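Local atomic coordinates of uncharacterized protein (Enterococcus faecalis, PDB entry 2R41), a protein that is of unknown function, belongs to the DUF960 family and may act as a GTP cyclohydrolase. Residues Val20-Ile32 with Leu78-Ile90. Residues are numbered along the deposited sequence; the frame is centred on the assembly and turned at random.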
ATOM      1  N   VAL C  20      -1.296  14.877 -12.089  1.00 44.17           N
ATOM      2  CA  VAL C  20      -2.095  15.505 -11.050  1.00 43.96           C
ATOM      3  C   VAL C  20      -1.329  15.505  -9.725  1.00 44.77           C
ATOM      4  O   VAL C  20      -1.304  16.497  -8.988  1.00 45.78           O
ATOM      5  CB  VAL C  20      -3.480  14.808 -10.892  1.00 42.85           C
ATOM      6  CG1 VAL C  20      -4.111  15.133  -9.591  1.00 41.57           C
ATOM      7  CG2 VAL C  20      -4.428  15.299 -11.957  1.00 44.35           C
ATOM      8  N   VAL C  21      -0.702  14.388  -9.414  1.00 45.08           N
ATOM      9  CA  VAL C  21      -0.179  14.193  -8.072  1.00 45.39           C
ATOM     10  C   VAL C  21       1.009  15.113  -7.867  1.00 46.59           C
ATOM     11  O   VAL C  21       1.278  15.533  -6.735  1.00 47.10           O
ATOM     12  CB  VAL C  21       0.212  12.701  -7.798  1.00 45.51           C
ATOM     13  CG1 VAL C  21       1.515  12.340  -8.495  1.00 45.30           C
ATOM     14  CG2 VAL C  21       0.341  12.444  -6.330  1.00 46.04           C
ATOM     15  N   SER C  22       1.679  15.443  -8.973  1.00 47.08           N
ATOM     16  CA  SER C  22       2.948  16.174  -8.937  1.00 48.96           C
ATOM     17  C   SER C  22       2.703  17.675  -9.158  1.00 49.31           C
ATOM     18  O   SER C  22       3.631  18.491  -9.190  1.00 51.14           O
ATOM     19  CB  SER C  22       3.895  15.617 -10.006  1.00 49.53           C
ATOM     20  OG  SER C  22       3.277  15.788 -11.272  1.00 51.03           O
ATOM     21  N   SER C  23       1.440  18.041  -9.274  1.00 48.02           N
ATOM     22  CA  SER C  23       1.111  19.349  -9.710  1.00 48.03           C
ATOM     23  C   SER C  23       0.062  20.010  -8.806  1.00 47.24           C
ATOM     24  O   SER C  23       0.021  21.237  -8.706  1.00 48.38           O
ATOM     25  CB  SER C  23       0.693  19.222 -11.158  1.00 48.21           C
ATOM     26  OG  SER C  23      -0.506  19.919 -11.419  1.00 51.31           O
ATOM     27  N   LEU C  24      -0.765  19.220  -8.117  1.00 45.54           N
ATOM     28  CA  LEU C  24      -1.679  19.759  -7.077  1.00 44.58           C
ATOM     29  C   LEU C  24      -1.323  19.237  -5.697  1.00 44.24           C
ATOM     30  O   LEU C  24      -0.942  18.068  -5.566  1.00 45.48           O
ATOM     31  CB  LEU C  24      -3.107  19.319  -7.323  1.00 43.39           C
ATOM     32  CG  LEU C  24      -3.840  19.707  -8.587  1.00 43.05           C
ATOM     33  CD1 LEU C  24      -5.274  19.119  -8.501  1.00 41.22           C
ATOM     34  CD2 LEU C  24      -3.822  21.203  -8.726  1.00 43.99           C
ATOM     35  N   PRO C  25      -1.462  20.067  -4.653  1.00 43.45           N
ATOM     36  CA  PRO C  25      -1.225  19.521  -3.323  1.00 43.52           C
ATOM     37  C   PRO C  25      -2.274  18.489  -2.959  1.00 42.13           C
ATOM     38  O   PRO C  25      -3.341  18.495  -3.523  1.00 41.64           O
ATOM     39  CB  PRO C  25      -1.363  20.737  -2.425  1.00 44.86           C
ATOM     40  CG  PRO C  25      -2.167  21.708  -3.195  1.00 44.11           C
ATOM     41  CD  PRO C  25      -1.808  21.490  -4.612  1.00 43.85           C
ATOM     42  N   SER C  26      -1.967  17.606  -2.032  1.00 42.60           N
ATOM     43  CA  SER C  26      -2.923  16.623  -1.523  1.00 42.82           C
ATOM     44  C   SER C  26      -4.310  17.097  -1.090  1.00 42.38           C
ATOM     45  O   SER C  26      -5.311  16.434  -1.338  1.00 41.61           O
ATOM     46  CB  SER C  26      -2.307  15.962  -0.336  1.00 44.37           C
ATOM     47  OG  SER C  26      -1.636  14.846  -0.817  1.00 47.31           O
ATOM     48  N   GLY C  27      -4.355  18.230  -0.418  1.00 43.12           N
ATOM     49  CA  GLY C  27      -5.569  18.694   0.170  1.00 43.94           C
ATOM     50  C   GLY C  27      -6.521  19.096  -0.912  1.00 43.19           C
ATOM     51  O   GLY C  27      -7.724  19.198  -0.684  1.00 44.27           O
ATOM     52  N   LEU C  28      -5.992  19.320  -2.104  1.00 42.12           N
ATOM     53  CA  LEU C  28      -6.837  19.725  -3.206  1.00 40.73           C
ATOM     54  C   LEU C  28      -7.361  18.531  -3.983  1.00 39.26           C
ATOM     55  O   LEU C  28      -8.517  18.518  -4.433  1.00 38.67           O
ATOM     56  CB  LEU C  28      -6.079  20.681  -4.111  1.00 40.88           C
ATOM     57  CG  LEU C  28      -6.610  22.099  -3.957  1.00 42.89           C
ATOM     58  CD1 LEU C  28      -5.499  23.119  -4.125  1.00 47.01           C
ATOM     59  CD2 LEU C  28      -7.732  22.343  -4.973  1.00 42.01           C
ATOM     60  N   ILE C  29      -6.497  17.545  -4.167  1.00 38.75           N
ATOM     61  CA  ILE C  29      -6.919  16.308  -4.740  1.00 38.20           C
ATOM     62  C   ILE C  29      -8.057  15.760  -3.853  1.00 39.83           C
ATOM     63  O   ILE C  29      -9.152  15.495  -4.353  1.00 39.23           O
ATOM     64  CB  ILE C  29      -5.765  15.322  -4.817  1.00 38.33           C
ATOM     65  CG1 ILE C  29      -4.651  15.872  -5.723  1.00 37.87           C
ATOM     66  CG2 ILE C  29      -6.275  13.970  -5.286  1.00 37.99           C
ATOM     67  CD1 ILE C  29      -3.465  14.896  -6.016  1.00 36.98           C
ATOM     68  N   ASP C  30      -7.835  15.657  -2.543  1.00 41.48           N
ATOM     69  CA  ASP C  30      -8.870  15.132  -1.670  1.00 43.77           C
ATOM     70  C   ASP C  30     -10.158  15.932  -1.807  1.00 43.98           C
ATOM     71  O   ASP C  30     -11.264  15.359  -1.830  1.00 44.50           O
ATOM     72  CB  ASP C  30      -8.426  15.113  -0.211  1.00 46.10           C
ATOM     73  CG  ASP C  30      -7.328  14.076   0.062  1.00 50.61           C
ATOM     74  OD1 ASP C  30      -6.985  13.300  -0.885  1.00 54.02           O
ATOM     75  OD2 ASP C  30      -6.789  14.044   1.213  1.00 55.14           O
ATOM     76  N   SER C  31     -10.024  17.255  -1.892  1.00 43.92           N
ATOM     77  CA  SER C  31     -11.163  18.107  -2.229  1.00 43.53           C
ATOM     78  C   SER C  31     -11.973  17.630  -3.412  1.00 41.83           C
ATOM     79  O   SER C  31     -13.196  17.648  -3.336  1.00 42.45           O
ATOM     80  CB  SER C  31     -10.719  19.520  -2.527  1.00 44.04           C
ATOM     81  OG  SER C  31     -10.707  20.224  -1.326  1.00 47.68           O
ATOM     82  N   ILE C  32     -11.334  17.228  -4.511  1.00 39.89           N
ATOM     83  CA  ILE C  32     -12.138  16.773  -5.629  1.00 38.45           C
ATOM     84  C   ILE C  32     -12.955  15.572  -5.178  1.00 38.08           C
ATOM     85  O   ILE C  32     -14.172  15.556  -5.338  1.00 38.28           O
ATOM     86  CB  ILE C  32     -11.325  16.381  -6.827  1.00 38.32           C
ATOM     87  CG1 ILE C  32     -10.392  17.518  -7.280  1.00 39.52           C
ATOM     88  CG2 ILE C  32     -12.241  15.958  -7.926  1.00 37.48           C
ATOM     89  CD1 ILE C  32     -11.063  18.789  -7.571  1.00 40.33           C
ATOM     90  N   LEU C  78     -13.604  26.857  -2.586  1.00 55.76           N
ATOM     91  CA  LEU C  78     -12.754  26.150  -1.670  1.00 55.07           C
ATOM     92  C   LEU C  78     -11.954  27.065  -0.785  1.00 57.06           C
ATOM     93  O   LEU C  78     -11.559  28.166  -1.198  1.00 58.13           O
ATOM     94  CB  LEU C  78     -11.805  25.233  -2.420  1.00 53.61           C
ATOM     95  CG  LEU C  78     -12.434  23.981  -3.017  1.00 51.29           C
ATOM     96  CD1 LEU C  78     -11.334  23.145  -3.596  1.00 48.90           C
ATOM     97  CD2 LEU C  78     -13.236  23.226  -1.975  1.00 50.32           C
ATOM     98  N   PRO C  79     -11.680  26.591   0.440  1.00 57.75           N
ATOM     99  CA  PRO C  79     -10.895  27.357   1.378  1.00 59.30           C
ATOM    100  C   PRO C  79      -9.484  27.525   0.889  1.00 58.76           C
ATOM    101  O   PRO C  79      -8.841  28.482   1.268  1.00 61.16           O
ATOM    102  CB  PRO C  79     -10.939  26.513   2.667  1.00 60.07           C
ATOM    103  CG  PRO C  79     -11.269  25.119   2.246  1.00 57.97           C
ATOM    104  CD  PRO C  79     -12.122  25.293   1.004  1.00 57.59           C
ATOM    105  N   PHE C  80      -9.013  26.631   0.034  1.00 56.57           N
ATOM    106  CA  PHE C  80      -7.586  26.629  -0.350  1.00 57.29           C
ATOM    107  C   PHE C  80      -7.092  27.777  -1.219  1.00 57.80           C
ATOM    108  O   PHE C  80      -7.854  28.446  -1.890  1.00 58.13           O
ATOM    109  CB  PHE C  80      -7.169  25.261  -0.916  1.00 55.48           C
ATOM    110  CG  PHE C  80      -7.546  24.147  -0.018  1.00 56.08           C
ATOM    111  CD1 PHE C  80      -7.020  24.090   1.284  1.00 60.17           C
ATOM    112  CD2 PHE C  80      -8.481  23.212  -0.411  1.00 54.76           C
ATOM    113  CE1 PHE C  80      -7.390  23.081   2.167  1.00 60.31           C
ATOM    114  CE2 PHE C  80      -8.871  22.194   0.455  1.00 55.62           C
ATOM    115  CZ  PHE C  80      -8.324  22.123   1.744  1.00 58.56           C
ATOM    116  N   SER C  81      -5.794  27.992  -1.176  1.00 58.90           N
ATOM    117  CA  SER C  81      -5.165  29.048  -1.906  1.00 60.62           C
ATOM    118  C   SER C  81      -4.975  28.685  -3.375  1.00 59.81           C
ATOM    119  O   SER C  81      -4.454  27.593  -3.706  1.00 58.83           O
ATOM    120  CB  SER C  81      -3.811  29.313  -1.299  1.00 62.18           C
ATOM    121  OG  SER C  81      -3.662  30.687  -1.139  1.00 64.59           O
ATOM    122  N   TYR C  82      -5.382  29.605  -4.254  1.00 60.69           N
ATOM    123  CA  TYR C  82      -5.141  29.471  -5.682  1.00 59.95           C
ATOM    124  C   TYR C  82      -3.695  29.780  -6.005  1.00 61.11           C
ATOM    125  O   TYR C  82      -3.083  30.634  -5.371  1.00 62.63           O
ATOM    126  CB  TYR C  82      -6.064  30.386  -6.494  1.00 61.28           C
ATOM    127  CG  TYR C  82      -5.818  30.325  -8.000  1.00 61.26           C
ATOM    128  CD1 TYR C  82      -6.488  29.404  -8.800  1.00 59.05           C
ATOM    129  CD2 TYR C  82      -4.918  31.187  -8.613  1.00 61.73           C
ATOM    130  CE1 TYR C  82      -6.270  29.352 -10.176  1.00 59.93           C
ATOM    131  CE2 TYR C  82      -4.692  31.147  -9.968  1.00 63.52           C
ATOM    132  CZ  TYR C  82      -5.364  30.229 -10.754  1.00 63.10           C
ATOM    133  OH  TYR C  82      -5.127  30.199 -12.120  1.00 64.31           O
ATOM    134  N   SER C  83      -3.180  29.046  -6.988  1.00 60.21           N
ATOM    135  CA  SER C  83      -1.876  29.244  -7.573  1.00 61.66           C
ATOM    136  C   SER C  83      -1.970  29.121  -9.103  1.00 61.73           C
ATOM    137  O   SER C  83      -2.708  28.300  -9.625  1.00 60.11           O
ATOM    138  CB  SER C  83      -0.917  28.221  -7.018  1.00 60.50           C
ATOM    139  OG  SER C  83       0.095  27.954  -7.968  1.00 61.40           O
ATOM    140  N   THR C  84      -1.216  29.941  -9.825  1.00 64.74           N
ATOM    141  CA  THR C  84      -1.280  29.967 -11.293  1.00 65.48           C
ATOM    142  C   THR C  84      -0.590  28.729 -11.886  1.00 64.82           C
ATOM    143  O   THR C  84      -0.732  28.420 -13.087  1.00 64.85           O
ATOM    144  CB  THR C  84      -0.530  31.160 -11.832  1.00 68.66           C
ATOM    145  OG1 THR C  84       0.871  30.855 -11.765  1.00 68.51           O
ATOM    146  CG2 THR C  84      -0.862  32.447 -11.018  1.00 69.41           C
ATOM    147  N   ALA C  85       0.177  28.057 -11.022  1.00 64.23           N
ATOM    148  CA  ALA C  85       0.906  26.837 -11.348  1.00 63.15           C
ATOM    149  C   ALA C  85      -0.023  25.645 -11.494  1.00 60.77           C
ATOM    150  O   ALA C  85       0.312  24.687 -12.179  1.00 60.87           O
ATOM    151  CB  ALA C  85       1.963  26.549 -10.274  1.00 63.24           C
ATOM    152  N   TYR C  86      -1.181  25.690 -10.838  1.00 59.39           N
ATOM    153  CA  TYR C  86      -2.109  24.563 -10.861  1.00 56.51           C
ATOM    154  C   TYR C  86      -2.631  24.344 -12.270  1.00 56.45           C
ATOM    155  O   TYR C  86      -2.704  25.287 -13.066  1.00 58.06           O
ATOM    156  CB  TYR C  86      -3.285  24.770  -9.898  1.00 55.12           C
ATOM    157  CG  TYR C  86      -2.902  24.805  -8.446  1.00 55.01           C
ATOM    158  CD1 TYR C  86      -1.753  24.149  -7.982  1.00 55.89           C
ATOM    159  CD2 TYR C  86      -3.675  25.493  -7.528  1.00 55.66           C
ATOM    160  CE1 TYR C  86      -1.379  24.196  -6.638  1.00 55.21           C
ATOM    161  CE2 TYR C  86      -3.319  25.542  -6.174  1.00 57.44           C
ATOM    162  CZ  TYR C  86      -2.169  24.889  -5.739  1.00 56.92           C
ATOM    163  OH  TYR C  86      -1.824  24.928  -4.408  1.00 57.10           O
ATOM    164  N   PRO C  87      -3.011  23.098 -12.575  1.00 54.85           N
ATOM    165  CA  PRO C  87      -3.613  22.730 -13.838  1.00 54.63           C
ATOM    166  C   PRO C  87      -4.979  23.390 -13.916  1.00 54.44           C
ATOM    167  O   PRO C  87      -5.670  23.460 -12.910  1.00 52.94           O
ATOM    168  CB  PRO C  87      -3.754  21.218 -13.702  1.00 53.32           C
ATOM    169  CG  PRO C  87      -3.870  21.004 -12.241  1.00 51.79           C
ATOM    170  CD  PRO C  87      -2.914  21.945 -11.665  1.00 53.25           C
ATOM    171  N   SER C  88      -5.356  23.894 -15.085  1.00 55.99           N
ATOM    172  CA  SER C  88      -6.567  24.697 -15.167  1.00 56.86           C
ATOM    173  C   SER C  88      -7.831  23.834 -15.134  1.00 55.21           C
ATOM    174  O   SER C  88      -8.873  24.284 -14.677  1.00 55.59           O
ATOM    175  CB  SER C  88      -6.554  25.593 -16.395  1.00 59.46           C
ATOM    176  OG  SER C  88      -6.951  24.853 -17.539  1.00 62.31           O
ATOM    177  N   ARG C  89      -7.753  22.596 -15.612  1.00 53.70           N
ATOM    178  CA  ARG C  89      -8.860  21.673 -15.383  1.00 51.38           C
ATOM    179  C   ARG C  89      -8.400  20.252 -15.130  1.00 49.16           C
ATOM    180  O   ARG C  89      -7.319  19.890 -15.563  1.00 49.97           O
ATOM    181  CB  ARG C  89      -9.900  21.751 -16.507  1.00 52.84           C
ATOM    182  CG  ARG C  89      -9.471  21.383 -17.880  1.00 55.25           C
ATOM    183  CD  ARG C  89     -10.479  21.987 -18.873  1.00 63.60           C
ATOM    184  NE  ARG C  89     -10.774  21.081 -19.996  1.00 70.53           N
ATOM    185  CZ  ARG C  89      -9.928  20.758 -20.998  1.00 73.62           C
ATOM    186  NH1 ARG C  89      -8.676  21.250 -21.063  1.00 74.06           N
ATOM    187  NH2 ARG C  89     -10.328  19.899 -21.940  1.00 73.58           N
ATOM    188  N   ILE C  90      -9.197  19.467 -14.408  1.00 46.63           N
ATOM    189  CA  ILE C  90      -8.952  18.027 -14.267  1.00 45.20           C
ATOM    190  C   ILE C  90     -10.220  17.193 -14.451  1.00 44.26           C
ATOM    191  O   ILE C  90     -11.347  17.704 -14.395  1.00 43.60           O
ATOM    192  CB  ILE C  90      -8.359  17.640 -12.900  1.00 44.64           C
ATOM    193  CG1 ILE C  90      -9.394  17.806 -11.812  1.00 45.18           C
ATOM    194  CG2 ILE C  90      -7.128  18.464 -12.553  1.00 45.29           C
ATOM    195  CD1 ILE C  90      -8.850  18.517 -10.555  1.00 49.72           C
TER
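Leu-28 is the bump at the middle of this contact. It projects from helix 26-40 into a hollow lined by Leu-78, Phe-80 and Tyr-86. Its two methyls part company there. Leu-28 CD1 meets Tyr-86 CE2 at 3.8 Å, with the two side chains roughly at right angles. Leu-28 CD2 meets Leu-78 CD1 at 3.9 Å. The Phe-80 side chain runs past Leu-28 in the opposite direction and closes that flank.

Phe-80 also lies beside the helix backbone at Gly-27. Phe-80 CE2 sits 3.4 Å from Gly-27 O. The hydroxyl OG of Ser-31 comes to the ring edge, near its plane. Ser-31 OG donates to Gly-27 O at 3.2 Å, in the carbonyl plane, so this carbonyl takes both the N-H and the hydroxyl of Ser-31.

Tyr-86 packs against the turn that joins helix 18-21 to helix 26-40. Its CG is anti to its own carbonyl carbon (chi1 -66°), which swings the ring up to Leu-24 CD2 and across the Pro-25 ring at about a right angle. CE1 approaches CD of Pro-25, the N-cap residue of helix 26-40. Ser-23 O lies at the ring edge. On one face, CB of Ser-83 stands over the ring centre.

Deeper in, Ile-90 on strand 89-94 meets Ile-32 tip to tip, CD1 to CD1 at 3.7 Å. Leu-24 CD1 points at the same Ile-90 methyl, CD1, from 4.2 Å. Phe-52, Leu-54, Ile-101 and Leu-103 continue this core, which packs the helix against the sheet. Near the other end, Leu-34 of a neighbouring subunit packs on Ser-31 and Leu-78.

The chemistry is mainly apolar, with a few oxygens set against the rings of Phe-80 and Tyr-86: the segments are held by shape and burial, and the Ser-31 hydroxyl bonds within its own segment.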